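Local coordinates for protein gene product PA4716 (Pseudomonas aeruginosa, PDB 1U0K) that is of unknown function but belongs to the PhzF family of epimerase-like proteins and probably has isomerase activity, at residues 240-246 against 258-263; 155-160 against 231-237; 3-7 against 282-286; 73-79 against 102-107; 217-221 against 248-254. All coordinates share one frame; numbering follows the deposited sequence.

Overall arrangement
Contact 3 joins the two ends of the modelled chain, bringing the entry to strand 6-12 alongside the exit from strand 267-282, and therefore encloses the other four. Contact 4 comes first among these, closing a short loop between the approach to helix 78-90 and the turn joining strands 96-101 and 106-114. Contact 2 then ties strand 158-161 to the end of helix 222-234 across 70 residues. Contact 5 starts before that helix and ends in the loop after strand 244-248, so it crosses contact 2; it also crosses contact 1, the hairpin of strands 244-248 and 256-262. Contacts 1 and 2 touch through V233 and L232, while H77 of contact 4 meets the 217-221 loop of contact 5.

Contact 1 (240-246 against 258-263)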
# COMPACT_ATOMS: atom_id res chain seq x y z
N ARG A 240 13.00 12.79 32.28
CA ARG A 240 14.24 12.98 31.54
C ARG A 240 15.24 11.92 31.94
O ARG A 240 15.34 11.57 33.11
CB ARG A 240 14.86 14.34 31.87
CG ARG A 240 14.16 15.49 31.27
CD ARG A 240 14.74 16.83 31.64
NE ARG A 240 14.07 17.91 30.91
CZ ARG A 240 14.25 18.19 29.63
NH1 ARG A 240 15.10 17.50 28.87
NH2 ARG A 240 13.58 19.20 29.08
N GLY A 241 16.00 11.43 30.96
CA GLY A 241 17.12 10.55 31.21
C GLY A 241 16.75 9.11 31.53
O GLY A 241 17.59 8.34 31.99
N GLU A 242 15.50 8.74 31.28
CA GLU A 242 15.04 7.38 31.53
C GLU A 242 14.42 6.78 30.26
O GLU A 242 13.77 7.49 29.49
CB GLU A 242 14.03 7.35 32.68
CG GLU A 242 14.47 8.20 33.87
CD GLU A 242 13.87 7.73 35.18
OE1 GLU A 242 12.63 7.63 35.27
OE2 GLU A 242 14.65 7.47 36.12
N PRO A 243 14.64 5.48 30.04
CA PRO A 243 14.03 4.80 28.90
C PRO A 243 12.55 4.58 29.13
O PRO A 243 12.14 4.09 30.19
CB PRO A 243 14.77 3.45 28.86
CG PRO A 243 15.27 3.22 30.25
CD PRO A 243 15.49 4.58 30.85
N PHE A 244 11.73 4.96 28.15
CA PHE A 244 10.34 4.57 28.16
C PHE A 244 9.87 4.21 26.77
O PHE A 244 10.62 4.35 25.80
CB PHE A 244 9.45 5.64 28.83
CG PHE A 244 9.39 6.97 28.12
CD1 PHE A 244 8.27 7.33 27.39
CD2 PHE A 244 10.42 7.90 28.25
CE1 PHE A 244 8.18 8.57 26.77
CE2 PHE A 244 10.34 9.14 27.63
CZ PHE A 244 9.22 9.47 26.89
N VAL A 245 8.66 3.69 26.68
CA VAL A 245 8.15 3.20 25.41
C VAL A 245 6.87 3.92 25.00
O VAL A 245 6.02 4.25 25.83
CB VAL A 245 8.00 1.63 25.38
CG1 VAL A 245 8.91 0.96 26.40
CG2 VAL A 245 6.58 1.18 25.56
N LEU A 246 6.77 4.18 23.70
CA LEU A 246 5.54 4.62 23.07
C LEU A 246 4.91 3.45 22.34
O LEU A 246 5.60 2.51 21.91
CB LEU A 246 5.81 5.75 22.08
CG LEU A 246 6.52 6.99 22.60
CD1 LEU A 246 6.62 8.02 21.49
CD2 LEU A 246 5.80 7.57 23.83
N LEU A 258 8.00 1.49 20.49
CA LEU A 258 9.03 2.42 20.05
C LEU A 258 9.75 2.89 21.31
O LEU A 258 9.13 3.48 22.20
CB LEU A 258 8.40 3.61 19.32
CG LEU A 258 7.54 3.33 18.08
CD1 LEU A 258 6.10 2.95 18.43
CD2 LEU A 258 7.53 4.53 17.15
N ASP A 259 11.04 2.61 21.40
CA ASP A 259 11.85 3.03 22.54
C ASP A 259 12.28 4.48 22.36
O ASP A 259 12.75 4.86 21.30
CB ASP A 259 13.09 2.14 22.69
CG ASP A 259 12.74 0.69 22.94
OD1 ASP A 259 11.66 0.44 23.52
OD2 ASP A 259 13.46 -0.27 22.59
N VAL A 260 12.10 5.29 23.40
CA VAL A 260 12.42 6.70 23.33
C VAL A 260 13.13 7.16 24.60
O VAL A 260 13.00 6.54 25.65
CB VAL A 260 11.17 7.57 23.09
CG1 VAL A 260 10.58 7.29 21.71
CG2 VAL A 260 10.10 7.33 24.18
N GLN A 261 13.88 8.24 24.49
CA GLN A 261 14.53 8.87 25.64
C GLN A 261 14.94 10.30 25.32
O GLN A 261 15.36 10.59 24.21
CB GLN A 261 15.75 8.06 26.09
CG GLN A 261 16.86 8.01 25.06
CD GLN A 261 17.93 7.01 25.41
OE1 GLN A 261 18.79 7.28 26.26
NE2 GLN A 261 17.90 5.85 24.75
N VAL A 262 14.79 11.18 26.30
CA VAL A 262 15.22 12.57 26.17
C VAL A 262 16.37 12.77 27.16
O VAL A 262 16.25 12.46 28.33
CB VAL A 262 14.07 13.55 26.49
CG1 VAL A 262 14.53 15.00 26.31
CG2 VAL A 262 12.85 13.25 25.62
N ALA A 263 17.50 13.28 26.66
CA ALA A 263 18.68 13.50 27.49
C ALA A 263 18.58 14.84 28.22
O ALA A 263 17.59 15.57 28.06
CB ALA A 263 19.93 13.47 26.62
O HOH W 1 13.56 10.20 28.91
O HOH W 2 12.67 2.06 26.20
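A chi1 of 64° sets CG of F244 between the backbone N and the carbonyl carbon and brings its ring over V260, whose chi1 of -66° puts CG1 anti to the carbonyl carbon and leaves CG2 to meet the ring. That methyl lies over one face of the ring, displaced toward the rim and 3.5 Å from F244 CE1, a CH-pi contact. The same V260 CG2 also touches CG of L246, at 3.9 Å. Behind this packing runs an antiparallel ladder. F244 with V260 and L246 with L258 are hydrogen-bonded pairs, with F244 N 3.2 Å from V260 O and V260 N 3.0 Å from F244 O; V245 with D259 is the non-hydrogen-bonded pair between them. Toward R240 the backbones part, and a water takes over: it donates to E242 O at 2.8 Å and accepts from V262 N at 3.0 Å. The chains join again where G241 N meets V262 O at 2.8 Å, and R240 NH1 adds a weak bond to A263 O. This hairpin carries L246, V260 and V262 on helix 222-234, against V228, A229 and V233, while strand 256-262 pairs along its other edge with strand 267-282.

Contact 2 (155-160 against 231-237); sequences HPPRVV and YLVEYGL
The Schellman-capped C-terminal end of helix 222-234 rests on the start of strand 158-161 and the residues leading into it through Y231, Y235 and L237, which meet H155, P156 and R158. Y231 extends its ring with CG anti to the backbone N (chi1 179°), and its hydroxyl donates to P156 O at 2.7 Å, arriving from above the carbonyl plane. H155 CB closes on the same hydroxyl, at 3.1 Å from Y231 OH. Further along the ring edge, V160 CG2 lies 4.2 Å from Y231 CD1, and L168 and P170 of strand 166-170 pack on this tyrosine. Helical geometry stops at Y235; G236, with positive phi, is the C-prime residue, and L237 N returns 2.7 Å to L232 O. The reversal carries L237 to the imidazole of H155, where CD1 stands over the ring centre, 7° off its normal, in a CH-pi contact. Y235 is met from two directions. P156 puts CD over one face, with P156 CG 3.5 Å from Y235 CE2, while R158 NH1 gives Y235 OH a nearly straight bond of 3.2 Å that lies in the guanidinium plane. Guanidinium and phenol planes stand 80° apart, and R158 NH2 is bonded to G130 O.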
# COMPACT_ATOMS: atom_id res chain seq x y z
N HIS A 155 -3.71 19.12 28.30
CA HIS A 155 -2.37 19.56 27.91
C HIS A 155 -2.45 20.19 26.55
O HIS A 155 -3.26 19.78 25.72
CB HIS A 155 -1.41 18.38 27.90
CG HIS A 155 -1.48 17.55 29.14
ND1 HIS A 155 -0.88 17.93 30.32
CD2 HIS A 155 -2.12 16.38 29.39
CE1 HIS A 155 -1.13 17.01 31.24
NE2 HIS A 155 -1.88 16.07 30.70
N PRO A 156 -1.62 21.20 26.31
CA PRO A 156 -1.79 22.04 25.12
C PRO A 156 -1.41 21.28 23.85
O PRO A 156 -0.33 20.70 23.79
CB PRO A 156 -0.82 23.20 25.38
CG PRO A 156 0.22 22.65 26.31
CD PRO A 156 -0.46 21.60 27.12
N PRO A 157 -2.30 21.25 22.85
CA PRO A 157 -1.86 20.86 21.52
C PRO A 157 -0.71 21.76 21.11
O PRO A 157 -0.74 22.97 21.37
CB PRO A 157 -3.10 21.09 20.65
CG PRO A 157 -4.23 20.91 21.60
CD PRO A 157 -3.74 21.54 22.88
N ARG A 158 0.33 21.17 20.54
CA ARG A 158 1.46 21.95 20.06
C ARG A 158 2.13 21.29 18.89
O ARG A 158 2.10 20.08 18.75
CB ARG A 158 2.48 22.15 21.17
CG ARG A 158 2.11 23.34 22.01
CD ARG A 158 3.22 23.89 22.74
NE ARG A 158 4.05 24.80 21.97
CZ ARG A 158 5.16 25.30 22.46
NH1 ARG A 158 5.54 24.96 23.69
NH2 ARG A 158 5.91 26.14 21.77
N VAL A 159 2.73 22.12 18.05
CA VAL A 159 3.52 21.64 16.93
C VAL A 159 4.91 21.35 17.49
O VAL A 159 5.53 22.22 18.08
CB VAL A 159 3.59 22.67 15.81
CG1 VAL A 159 4.45 22.16 14.65
CG2 VAL A 159 2.18 23.00 15.33
N VAL A 160 5.37 20.11 17.33
CA VAL A 160 6.68 19.69 17.81
C VAL A 160 7.37 18.94 16.68
O VAL A 160 6.73 18.19 15.94
CB VAL A 160 6.57 18.80 19.06
CG1 VAL A 160 7.95 18.52 19.64
CG2 VAL A 160 5.68 19.47 20.14
N TYR A 231 7.78 16.11 24.00
CA TYR A 231 6.57 16.74 24.52
C TYR A 231 6.24 16.22 25.91
O TYR A 231 6.01 17.00 26.84
CB TYR A 231 5.38 16.46 23.60
CG TYR A 231 4.06 17.05 24.07
CD1 TYR A 231 3.63 18.28 23.61
CD2 TYR A 231 3.25 16.36 24.96
CE1 TYR A 231 2.43 18.83 24.05
CE2 TYR A 231 2.05 16.89 25.41
CZ TYR A 231 1.65 18.13 24.95
OH TYR A 231 0.45 18.65 25.39
N LEU A 232 6.21 14.90 26.06
CA LEU A 232 5.90 14.27 27.33
C LEU A 232 6.88 14.72 28.42
O LEU A 232 6.48 15.03 29.53
CB LEU A 232 5.87 12.74 27.21
CG LEU A 232 4.75 12.17 26.33
CD1 LEU A 232 4.97 10.70 26.05
CD2 LEU A 232 3.38 12.37 26.97
N VAL A 233 8.16 14.81 28.07
CA VAL A 233 9.18 15.23 29.02
C VAL A 233 9.07 16.73 29.35
O VAL A 233 9.26 17.14 30.49
CB VAL A 233 10.59 14.84 28.49
CG1 VAL A 233 11.70 15.53 29.26
CG2 VAL A 233 10.75 13.33 28.57
N GLU A 234 8.75 17.54 28.34
CA GLU A 234 8.62 18.99 28.49
C GLU A 234 7.48 19.35 29.45
O GLU A 234 7.60 20.30 30.24
CB GLU A 234 8.40 19.64 27.12
CG GLU A 234 8.06 21.13 27.13
CD GLU A 234 9.14 21.97 27.78
OE1 GLU A 234 10.31 21.91 27.32
OE2 GLU A 234 8.82 22.71 28.74
N TYR A 235 6.39 18.59 29.39
CA TYR A 235 5.19 18.88 30.19
C TYR A 235 5.11 18.00 31.44
O TYR A 235 4.05 17.88 32.05
CB TYR A 235 3.94 18.78 29.30
CG TYR A 235 3.88 19.93 28.31
CD1 TYR A 235 4.32 19.78 27.00
CD2 TYR A 235 3.43 21.19 28.71
CE1 TYR A 235 4.30 20.84 26.11
CE2 TYR A 235 3.40 22.26 27.82
CZ TYR A 235 3.84 22.08 26.53
OH TYR A 235 3.81 23.13 25.65
N GLY A 236 6.24 17.40 31.81
CA GLY A 236 6.36 16.67 33.06
C GLY A 236 5.58 15.38 33.13
O GLY A 236 5.23 14.92 34.21
N LEU A 237 5.30 14.80 31.97
CA LEU A 237 4.51 13.58 31.87
C LEU A 237 5.39 12.34 31.69
O LEU A 237 4.90 11.22 31.74
CB LEU A 237 3.53 13.69 30.70
CG LEU A 237 2.46 14.78 30.87
CD1 LEU A 237 1.94 15.25 29.52
CD2 LEU A 237 1.32 14.28 31.74

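Contact 3 (3-7 against 282-286); sequences MSRRY and LLTSA
The guanidinium of R5 is fastened to the C-terminal tail at T284 O, which accepts from NH2 at 2.7 Å and, weakly, from NH1. The stronger bond runs nearly along the C=O axis of T284, although that oxygen is tilted from the guanidinium plane. Here the two ends of the chain meet where strand 6-12 and strand 267-282 pair antiparallel; L282 N donates to R5 O at 2.9 Å, and the neighbouring Y7 is bonded to A280. The arginine chain doubles back, bent at chi2 (133°) and chi3 (-52°), so that R5 NE also reaches M3 O, the carbonyl of a selenomethionine, at 3.1 Å. All three nitrogens of the group thus take part in bonds to main-chain carbonyls. Two waters extend the network: one accepts from R5 N and donates to L282 O, and the other links R5 NH1 to A286 O. The flat group is also covered on both sides, by L282 CB over one face and by A286 N over the opposite one, while R5 CD packs 3.5 Å from A286 CB. Beyond lies the dimer interface. L282 continues the sheet by pairing antiparallel with a strand of the second subunit, and A278 of that second subunit packs on both Y7 and L282. Within the chain, W40 of helix 34-44 touches L282 too. The leucine meets the Y7 ring in its plane, at the edge, with L282 CD2 3.8 Å from Y7 CD2 and 3.9 Å from Y7 CE2.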
# COMPACT_ATOMS: atom_id res chain seq x y z
N MSE A 3 26.52 -5.22 -11.67
CA MSE A 3 25.27 -4.74 -12.25
C MSE A 3 24.10 -5.04 -11.36
O MSE A 3 23.00 -4.54 -11.59
CB MSE A 3 25.01 -5.43 -13.57
CG MSE A 3 26.08 -5.26 -14.56
SE MSE A 3 25.38 -5.89 -16.23
CE MSE A 3 26.36 -4.66 -17.33
N SER A 4 24.33 -5.90 -10.37
CA SER A 4 23.26 -6.36 -9.51
C SER A 4 22.78 -5.20 -8.66
O SER A 4 23.59 -4.48 -8.07
CB SER A 4 23.75 -7.50 -8.62
OG SER A 4 22.74 -7.90 -7.70
N ARG A 5 21.47 -4.98 -8.66
CA ARG A 5 20.84 -4.01 -7.78
C ARG A 5 19.76 -4.72 -7.00
O ARG A 5 19.14 -5.66 -7.51
CB ARG A 5 20.22 -2.87 -8.56
CG ARG A 5 21.18 -2.05 -9.43
CD ARG A 5 20.67 -1.81 -10.85
NE ARG A 5 20.26 -3.06 -11.51
CZ ARG A 5 19.10 -3.26 -12.14
NH1 ARG A 5 18.19 -2.30 -12.23
NH2 ARG A 5 18.85 -4.44 -12.70
N ARG A 6 19.57 -4.31 -5.76
CA ARG A 6 18.69 -5.00 -4.85
C ARG A 6 17.88 -4.02 -4.05
O ARG A 6 18.30 -2.88 -3.83
CB ARG A 6 19.49 -5.81 -3.83
CG ARG A 6 20.39 -6.87 -4.43
CD ARG A 6 21.48 -7.37 -3.47
NE ARG A 6 22.31 -6.28 -2.94
CZ ARG A 6 23.29 -6.44 -2.05
NH1 ARG A 6 23.60 -7.65 -1.58
NH2 ARG A 6 23.98 -5.39 -1.63
N TYR A 7 16.72 -4.48 -3.61
CA TYR A 7 16.06 -3.88 -2.46
C TYR A 7 15.78 -4.95 -1.43
O TYR A 7 15.91 -6.17 -1.70
CB TYR A 7 14.80 -3.12 -2.87
CG TYR A 7 13.65 -3.98 -3.32
CD1 TYR A 7 12.80 -4.57 -2.42
CD2 TYR A 7 13.43 -4.21 -4.67
CE1 TYR A 7 11.74 -5.37 -2.83
CE2 TYR A 7 12.36 -5.00 -5.11
CZ TYR A 7 11.53 -5.58 -4.18
OH TYR A 7 10.48 -6.39 -4.57
N LEU A 282 16.72 -6.85 -8.70
CA LEU A 282 16.01 -6.16 -9.77
C LEU A 282 16.36 -6.81 -11.09
O LEU A 282 17.52 -7.12 -11.35
CB LEU A 282 16.36 -4.67 -9.82
CG LEU A 282 15.89 -3.81 -8.65
CD1 LEU A 282 16.09 -2.35 -9.01
CD2 LEU A 282 14.45 -4.11 -8.28
N LEU A 283 15.34 -7.01 -11.92
CA LEU A 283 15.46 -7.71 -13.18
C LEU A 283 15.33 -6.76 -14.37
O LEU A 283 15.49 -7.17 -15.50
CB LEU A 283 14.39 -8.80 -13.26
CG LEU A 283 14.43 -9.84 -12.13
CD1 LEU A 283 13.20 -10.74 -12.22
CD2 LEU A 283 15.71 -10.66 -12.18
N THR A 284 15.02 -5.49 -14.11
CA THR A 284 14.86 -4.50 -15.18
C THR A 284 16.16 -3.75 -15.41
O THR A 284 17.16 -4.00 -14.74
CB THR A 284 13.75 -3.49 -14.83
OG1 THR A 284 14.03 -2.91 -13.55
CG2 THR A 284 12.41 -4.19 -14.69
N SER A 285 16.15 -2.85 -16.38
CA SER A 285 17.36 -2.13 -16.77
C SER A 285 17.66 -1.03 -15.74
O SER A 285 16.73 -0.44 -15.17
CB SER A 285 17.22 -1.57 -18.18
OG SER A 285 16.06 -0.78 -18.31
N ALA A 286 18.95 -0.75 -15.52
CA ALA A 286 19.36 0.08 -14.39
C ALA A 286 19.13 1.57 -14.63
O ALA A 286 18.42 2.22 -13.86
CB ALA A 286 20.81 -0.20 -14.01
O HOH W 3 20.04 -6.60 -10.75
O HOH W 4 17.70 0.55 -11.38

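Contact 4 (73-79 against 102-107); sequences PFAGHPL and LASKSV
L102 drives its CD1 methyl against the backbone where F74 joins A75, 3.4 Å from F74 C and 3.5 Å from A75 N. Its CG is anti to the carbonyl carbon (chi1 -66°), and the extended second torsion carries CD1 over that peptide. L79, at the start of helix 78-90, adopts a similar shape and comes up from the other end of the 73-79 segment. L79 CD1 nestles against the branched end of V107, 3.7 Å from V107 CG2 and little further from CB and CG1, and approaches L102 CD1 to 4.2 Å. The methyl of A75 touches both K105 and V107: A75 CB is 4.0 Å from K105 CE and 4.2 Å from V107 CG2. K105 begins with CG between backbone N and carbonyl carbon (chi1 63°) and bends at chi3, bringing CE to the methyl of A75 while NZ goes on to the carbonyls of Q124 and T162. S104 is the polar point of the contact; S104 OG lies 2.9 Å from P73 O. L102 N to K105 O, 2.8 Å, closes the turn that bears these residues, between strands 96-101 and 106-114. On the other segment H77 and P78 both touch E48, the predicted active-site residue. Such an arrangement, with the hairpin turn packed on the loop that leads from the site into helix 78-90, is consistent with the DAP-epimerase-like fold, in which curled strands surround a helix.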
# COMPACT_ATOMS: atom_id res chain seq x y z
N PRO A 73 12.19 14.29 3.42
CA PRO A 73 13.60 14.32 3.83
C PRO A 73 13.87 14.61 5.33
O PRO A 73 14.74 15.41 5.65
CB PRO A 73 14.19 15.41 2.93
CG PRO A 73 13.06 16.36 2.76
CD PRO A 73 11.83 15.48 2.64
N PHE A 74 13.17 13.93 6.24
CA PHE A 74 13.32 14.17 7.67
C PHE A 74 13.55 12.89 8.48
O PHE A 74 13.10 11.80 8.09
CB PHE A 74 12.08 14.92 8.19
CG PHE A 74 11.60 15.98 7.24
CD1 PHE A 74 10.56 15.72 6.36
CD2 PHE A 74 12.22 17.22 7.19
CE1 PHE A 74 10.13 16.69 5.47
CE2 PHE A 74 11.79 18.19 6.30
CZ PHE A 74 10.75 17.92 5.44
N ALA A 75 14.25 13.04 9.61
CA ALA A 75 14.58 11.92 10.48
C ALA A 75 13.34 11.07 10.77
O ALA A 75 12.31 11.61 11.17
CB ALA A 75 15.19 12.44 11.79
N GLY A 76 13.45 9.75 10.53
CA GLY A 76 12.34 8.82 10.76
C GLY A 76 12.82 7.37 10.90
O GLY A 76 14.01 7.11 10.71
N HIS A 77 11.90 6.44 11.18
CA HIS A 77 12.22 5.01 11.31
C HIS A 77 12.76 4.25 10.05
O HIS A 77 13.34 3.17 10.20
CB HIS A 77 11.03 4.23 11.87
CG HIS A 77 9.93 4.09 10.88
ND1 HIS A 77 9.08 5.13 10.58
CD2 HIS A 77 9.59 3.07 10.06
CE1 HIS A 77 8.25 4.75 9.63
NE2 HIS A 77 8.54 3.50 9.30
N PRO A 78 12.58 4.75 8.83
CA PRO A 78 13.36 4.20 7.71
C PRO A 78 14.86 4.23 7.98
O PRO A 78 15.58 3.38 7.49
CB PRO A 78 12.98 5.11 6.55
CG PRO A 78 11.59 5.50 6.87
CD PRO A 78 11.64 5.78 8.35
N LEU A 79 15.33 5.20 8.77
CA LEU A 79 16.75 5.27 9.11
C LEU A 79 17.18 4.10 10.01
O LEU A 79 18.28 3.58 9.82
CB LEU A 79 17.12 6.62 9.75
CG LEU A 79 16.86 7.90 8.96
CD1 LEU A 79 17.34 9.12 9.76
CD2 LEU A 79 17.51 7.94 7.60
N LEU A 102 20.41 13.30 5.37
CA LEU A 102 19.23 13.79 4.66
C LEU A 102 19.56 15.22 4.23
O LEU A 102 20.51 15.81 4.72
CB LEU A 102 18.01 13.74 5.58
CG LEU A 102 17.56 12.32 5.97
CD1 LEU A 102 16.68 12.35 7.21
CD2 LEU A 102 16.83 11.63 4.81
N ALA A 103 18.81 15.76 3.27
CA ALA A 103 19.08 17.11 2.77
C ALA A 103 19.23 18.12 3.91
O ALA A 103 20.20 18.88 3.96
CB ALA A 103 17.97 17.56 1.84
N SER A 104 18.29 18.06 4.85
CA SER A 104 18.16 19.02 5.95
C SER A 104 19.16 18.82 7.08
O SER A 104 19.58 19.80 7.71
CB SER A 104 16.75 18.95 6.55
OG SER A 104 16.34 17.60 6.75
N LYS A 105 19.50 17.57 7.38
CA LYS A 105 20.44 17.27 8.46
C LYS A 105 21.11 15.90 8.38
O LYS A 105 20.74 15.04 7.58
CB LYS A 105 19.76 17.43 9.83
CG LYS A 105 18.61 16.48 10.08
CD LYS A 105 17.94 16.78 11.42
CE LYS A 105 17.63 15.53 12.21
NZ LYS A 105 17.04 15.84 13.54
N SER A 106 22.11 15.74 9.24
CA SER A 106 22.85 14.50 9.44
C SER A 106 22.28 13.77 10.68
O SER A 106 21.93 14.42 11.66
CB SER A 106 24.33 14.84 9.65
OG SER A 106 25.10 13.72 10.00
N VAL A 107 22.19 12.45 10.63
CA VAL A 107 21.68 11.66 11.76
C VAL A 107 22.66 10.55 12.12
O VAL A 107 23.05 9.76 11.28
CB VAL A 107 20.31 11.01 11.43
CG1 VAL A 107 19.78 10.25 12.62
CG2 VAL A 107 19.31 12.06 10.97

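Contact 5 (217-221 against 248-254)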
# COMPACT_ATOMS: atom_id res chain seq x y z
N GLU A 217 -3.38 4.19 7.71
CA GLU A 217 -2.83 4.48 9.03
C GLU A 217 -1.42 3.93 9.10
O GLU A 217 -1.16 2.82 8.65
CB GLU A 217 -3.71 3.86 10.12
CG GLU A 217 -3.38 4.34 11.52
CD GLU A 217 -4.22 3.68 12.60
OE1 GLU A 217 -5.25 3.05 12.25
OE2 GLU A 217 -3.85 3.78 13.79
N ASP A 218 -0.51 4.71 9.67
CA ASP A 218 0.88 4.28 9.83
C ASP A 218 0.97 3.42 11.08
O ASP A 218 0.40 3.76 12.10
CB ASP A 218 1.79 5.51 9.94
CG ASP A 218 3.28 5.19 9.72
OD1 ASP A 218 3.62 4.16 9.08
OD2 ASP A 218 4.18 5.95 10.14
N VAL A 219 1.70 2.31 10.98
CA VAL A 219 1.86 1.36 12.08
C VAL A 219 2.66 1.97 13.24
O VAL A 219 2.29 1.83 14.40
CB VAL A 219 2.54 0.06 11.59
CG1 VAL A 219 2.86 -0.87 12.76
CG2 VAL A 219 1.67 -0.65 10.54
N ALA A 220 3.78 2.61 12.92
CA ALA A 220 4.71 3.10 13.94
C ALA A 220 5.62 4.17 13.35
O ALA A 220 6.47 3.87 12.52
CB ALA A 220 5.53 1.95 14.50
N THR A 221 5.45 5.41 13.81
CA THR A 221 6.01 6.59 13.16
C THR A 221 7.22 7.13 13.92
O THR A 221 7.07 7.86 14.90
CB THR A 221 4.91 7.67 13.05
OG1 THR A 221 3.72 7.10 12.47
CG2 THR A 221 5.29 8.79 12.11
N GLN A 248 2.15 2.15 19.31
CA GLN A 248 1.44 2.50 18.08
C GLN A 248 1.16 1.23 17.29
O GLN A 248 1.92 0.27 17.35
CB GLN A 248 2.27 3.46 17.23
CG GLN A 248 1.45 4.28 16.23
CD GLN A 248 2.30 5.23 15.40
OE1 GLN A 248 3.23 5.85 15.92
NE2 GLN A 248 1.98 5.34 14.10
N GLY A 249 0.05 1.24 16.55
CA GLY A 249 -0.23 0.19 15.58
C GLY A 249 -1.27 -0.84 15.96
O GLY A 249 -1.62 -1.69 15.13
N ARG A 250 -1.80 -0.78 17.18
CA ARG A 250 -2.70 -1.84 17.65
C ARG A 250 -4.05 -1.85 16.92
O ARG A 250 -4.67 -2.90 16.79
CB ARG A 250 -2.87 -1.79 19.17
CG ARG A 250 -3.99 -0.92 19.72
CD ARG A 250 -4.20 -1.11 21.22
NE ARG A 250 -4.78 0.06 21.86
CZ ARG A 250 -6.08 0.34 21.91
NH1 ARG A 250 -6.98 -0.47 21.36
NH2 ARG A 250 -6.49 1.45 22.52
N PHE A 251 -4.49 -0.69 16.43
CA PHE A 251 -5.73 -0.60 15.65
C PHE A 251 -5.58 -1.15 14.23
O PHE A 251 -6.57 -1.31 13.51
CB PHE A 251 -6.23 0.85 15.60
CG PHE A 251 -6.57 1.42 16.95
CD1 PHE A 251 -5.65 2.19 17.65
CD2 PHE A 251 -7.81 1.18 17.53
CE1 PHE A 251 -5.95 2.70 18.90
CE2 PHE A 251 -8.12 1.70 18.79
CZ PHE A 251 -7.19 2.46 19.47
N LEU A 252 -4.34 -1.42 13.82
CA LEU A 252 -4.04 -2.13 12.57
C LEU A 252 -3.65 -3.59 12.82
O LEU A 252 -3.15 -4.27 11.91
CB LEU A 252 -2.88 -1.44 11.86
CG LEU A 252 -3.19 -0.05 11.32
CD1 LEU A 252 -1.90 0.73 11.14
CD2 LEU A 252 -3.96 -0.16 10.00
N GLU A 253 -3.87 -4.07 14.04
CA GLU A 253 -3.46 -5.41 14.46
C GLU A 253 -1.94 -5.65 14.30
O GLU A 253 -1.49 -6.78 14.09
CB GLU A 253 -4.29 -6.48 13.75
CG GLU A 253 -5.48 -6.96 14.58
CD GLU A 253 -6.46 -5.84 14.89
OE1 GLU A 253 -7.25 -5.47 14.00
OE2 GLU A 253 -6.44 -5.34 16.03
N ARG A 254 -1.17 -4.57 14.41
CA ARG A 254 0.28 -4.62 14.41
C ARG A 254 0.83 -3.78 15.57
O ARG A 254 1.54 -2.79 15.35
CB ARG A 254 0.84 -4.14 13.06
CG ARG A 254 0.75 -5.21 11.97
CD ARG A 254 1.09 -4.73 10.58
NE ARG A 254 2.51 -4.90 10.26
CZ ARG A 254 3.06 -6.02 9.79
NH1 ARG A 254 2.34 -7.10 9.53
NH2 ARG A 254 4.37 -6.05 9.54
O HOH W 5 -2.98 1.91 15.53
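Beside the predicted active site, the loop that leads into helix 222-234 is clasped by the amide of Q248 at D218 and T221. With CG anti to the backbone N (chi1 -158°) and the chain extended beyond it, Q248 uses both hydrogens of NE2: one goes to D218 O at 3.0 Å, and the other runs at 174° and within the amide plane to T221 OG1. T221 N answers by donating to Q248 OE1 at 3.1 Å from above the carbonyl plane; that oxygen also bonds Y198 OH. The threonine hydroxyl in turn donates a hydrogen bond to D218 OD2, 2.6 Å from T221 OG1, which should limit its rotation. T221 occupies the N-cap position of the helix, and the side chain of D218 comes within about 5 Å of that of E48. L252 CD1 lies against E217, 3.8 Å from E217 CB, and touches V219 CG2 at 3.9 Å; V219 CG1 packs on R254. A water donates to E217 OE2 at 2.7 Å and accepts from F251 N, while R208 holds E217 OE1 in a salt bridge. R254 NE bonds G20 O, and R254 NH2 forms a salt bridge with E43 of the second subunit.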